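Probable TonB-dependent receptor (Pseudomonas aeruginosa, PDB 4K3F) probably serves as the periplasmic methionine-binding lipoprotein of a transport system, here holding selenomethionine in its ligand pocket. Local coordinates at residues E154-P159 and T172-E177. Sequence-based numbering, arbitrary orientation.
Sequences EAATLP and TNYALE. With MSE (selenomethionine), chain B.
Y174 lays its ring against the backbone and methyl of A156, an instance of an aromatic side chain held, across these two segments, by its face and by a water. The clearest contact is a CH-pi interaction: CA of A156 sits 3.6 Å from the ring centroid, only 13° off the normal, while its CB reaches forward to CZ of Y174 at 3.5 Å. CB of A155 touches CE2 of the ring at 3.9 Å. Near the ring's root, P159 adds a looser apolar touch, its CG 4.1 Å from CB of Y174. The CB of Y174 points toward the 3-10 segment 155-157, and CG anti to the carbonyl carbon (chi1 -69°) lays the ring against A156. ND2 of N173 lies over the opposite ring face, so the ring is sandwiched between an amide and an alanine.

The polar links gather at the hydroxyl end and inside the turn. One water donates to OH of Y174 (2.8 Å) and to OE2 of E154, and the hydroxyl is bonded directly to O of T38. OE1 of E154 accepts N-H of A156 at 2.8 Å, from above the carboxylate plane, while O of E154 takes both N and OG1 of T157.

OD1 of N173, hydrogen-bonded to Y40, receives a weak bond from N of the selenomethionine (3.4 Å). Backing N173, Y174 is second-shell packing. The turn after strand 149-153 and the helix after strand 167-170 lie at ligand-facing strand ends of one sheet; T38 follows strand 30-36 of the other, as in the cleft of a two-lobed periplasmic binding protein.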
loop_
_atom_site.group_PDB
_atom_site.type_symbol
_atom_site.label_atom_id
_atom_site.label_comp_id
_atom_site.label_asym_id
_atom_site.label_seq_id
_atom_site.Cartn_x
_atom_site.Cartn_y
_atom_site.Cartn_z
ATOM N N GLU A 154 1.904 12.663 6.322
ATOM C CA GLU A 154 2.438 11.298 6.302
ATOM C C GLU A 154 1.275 10.291 6.252
ATOM O O GLU A 154 0.269 10.424 6.947
ATOM C CB GLU A 154 3.336 11.049 7.507
ATOM C CG GLU A 154 4.334 9.890 7.307
ATOM C CD GLU A 154 3.735 8.496 7.505
ATOM O OE1 GLU A 154 2.829 8.346 8.335
ATOM O OE2 GLU A 154 4.191 7.531 6.835
ATOM N N ALA A 155 1.450 9.254 5.434
ATOM C CA ALA A 155 0.363 8.280 5.151
ATOM C C ALA A 155 -0.381 7.728 6.362
ATOM O O ALA A 155 -1.578 7.616 6.323
ATOM C CB ALA A 155 0.874 7.122 4.334
ATOM N N ALA A 156 0.351 7.339 7.397
ATOM C CA ALA A 156 -0.251 6.706 8.554
ATOM C C ALA A 156 -1.131 7.654 9.364
ATOM O O ALA A 156 -1.997 7.199 10.110
ATOM C CB ALA A 156 0.834 6.146 9.464
ATOM N N THR A 157 -0.943 8.953 9.181
ATOM C CA THR A 157 -1.659 9.954 9.955
ATOM C C THR A 157 -3.004 10.353 9.350
ATOM O O THR A 157 -3.775 11.064 9.973
ATOM C CB THR A 157 -0.845 11.242 10.151
ATOM O OG1 THR A 157 -0.799 12.011 8.959
ATOM C CG2 THR A 157 0.564 10.977 10.690
ATOM N N LEU A 158 -3.265 9.932 8.113
ATOM C CA LEU A 158 -4.440 10.407 7.438
ATOM C C LEU A 158 -5.783 9.985 8.085
ATOM O O LEU A 158 -6.724 10.797 8.117
ATOM C CB LEU A 158 -4.389 10.077 5.937
ATOM C CG LEU A 158 -3.164 10.579 5.151
ATOM C CD1 LEU A 158 -3.462 10.526 3.631
ATOM C CD2 LEU A 158 -2.723 11.965 5.536
ATOM N N PRO A 159 -5.887 8.770 8.628
ATOM C CA PRO A 159 -7.202 8.437 9.251
ATOM C C PRO A 159 -7.538 9.340 10.423
ATOM O O PRO A 159 -8.704 9.654 10.635
ATOM C CB PRO A 159 -7.010 6.994 9.726
ATOM C CG PRO A 159 -6.007 6.432 8.749
ATOM C CD PRO A 159 -5.057 7.554 8.456
ATOM N N THR A 172 -5.035 1.833 1.704
ATOM C CA THR A 172 -6.038 0.868 2.209
ATOM C C THR A 172 -5.601 0.150 3.505
ATOM O O THR A 172 -6.413 -0.128 4.399
ATOM C CB THR A 172 -6.380 -0.113 1.081
ATOM O OG1 THR A 172 -7.037 0.636 0.062
ATOM C CG2 THR A 172 -7.265 -1.244 1.571
ATOM N N ASN A 173 -4.310 -0.193 3.636
ATOM C CA ASN A 173 -3.848 -0.822 4.863
ATOM C C ASN A 173 -4.190 0.000 6.094
ATOM O O ASN A 173 -4.702 -0.545 7.078
ATOM C CB ASN A 173 -2.362 -1.170 4.838
ATOM C CG ASN A 173 -1.463 0.042 4.913
ATOM O OD1 ASN A 173 -1.329 0.809 3.960
ATOM N ND2 ASN A 173 -0.852 0.231 6.064
ATOM N N TYR A 174 -4.024 1.323 5.976
ATOM C CA TYR A 174 -4.371 2.226 7.036
ATOM C C TYR A 174 -5.894 2.442 7.142
ATOM O O TYR A 174 -6.419 2.508 8.239
ATOM C CB TYR A 174 -3.646 3.562 6.911
ATOM C CG TYR A 174 -2.156 3.462 7.153
ATOM C CD1 TYR A 174 -1.653 2.846 8.296
ATOM C CD2 TYR A 174 -1.261 3.972 6.250
ATOM C CE1 TYR A 174 -0.308 2.735 8.539
ATOM C CE2 TYR A 174 0.100 3.901 6.468
ATOM C CZ TYR A 174 0.600 3.248 7.583
ATOM O OH TYR A 174 1.954 3.204 7.804
ATOM N N ALA A 175 -6.585 2.528 6.013
ATOM C CA ALA A 175 -8.033 2.638 6.030
ATOM C C ALA A 175 -8.725 1.461 6.758
ATOM O O ALA A 175 -9.614 1.677 7.564
ATOM C CB ALA A 175 -8.546 2.772 4.624
ATOM N N LEU A 176 -8.289 0.237 6.459
ATOM C CA LEU A 176 -8.847 -0.972 7.047
ATOM C C LEU A 176 -8.549 -0.986 8.538
ATOM O O LEU A 176 -9.384 -1.368 9.307
ATOM C CB LEU A 176 -8.262 -2.205 6.375
ATOM C CG LEU A 176 -8.685 -2.490 4.933
ATOM C CD1 LEU A 176 -7.910 -3.664 4.358
ATOM C CD2 LEU A 176 -10.181 -2.737 4.857
ATOM N N GLU A 177 -7.364 -0.560 8.986
ATOM C CA GLU A 177 -7.136 -0.501 10.459
ATOM C C GLU A 177 -8.036 0.500 11.156
ATOM O O GLU A 177 -8.379 0.346 12.333
ATOM C CB GLU A 177 -5.688 -0.170 10.796
ATOM C CG GLU A 177 -4.708 -1.256 10.468
ATOM C CD GLU A 177 -3.371 -0.945 11.096
ATOM O OE1 GLU A 177 -3.240 -1.165 12.319
ATOM O OE2 GLU A 177 -2.479 -0.423 10.394
HETATM N N MSE B 300 -0.339 -1.236 1.389
HETATM C CA MSE B 300 -0.024 0.118 0.850
HETATM C C MSE B 300 -0.809 0.267 -0.449
HETATM O O MSE B 300 -0.845 -0.671 -1.252
HETATM O OXT MSE B 300 -1.393 1.326 -0.704
HETATM C CB MSE B 300 1.482 0.303 0.602
HETATM C CG MSE B 300 1.820 1.681 0.086
HETATM SE SE MSE B 300 3.726 1.787 -0.378
HETATM C CE MSE B 300 4.483 1.663 1.348
HETATM O O HOH W 1 3.939 5.244 7.761
#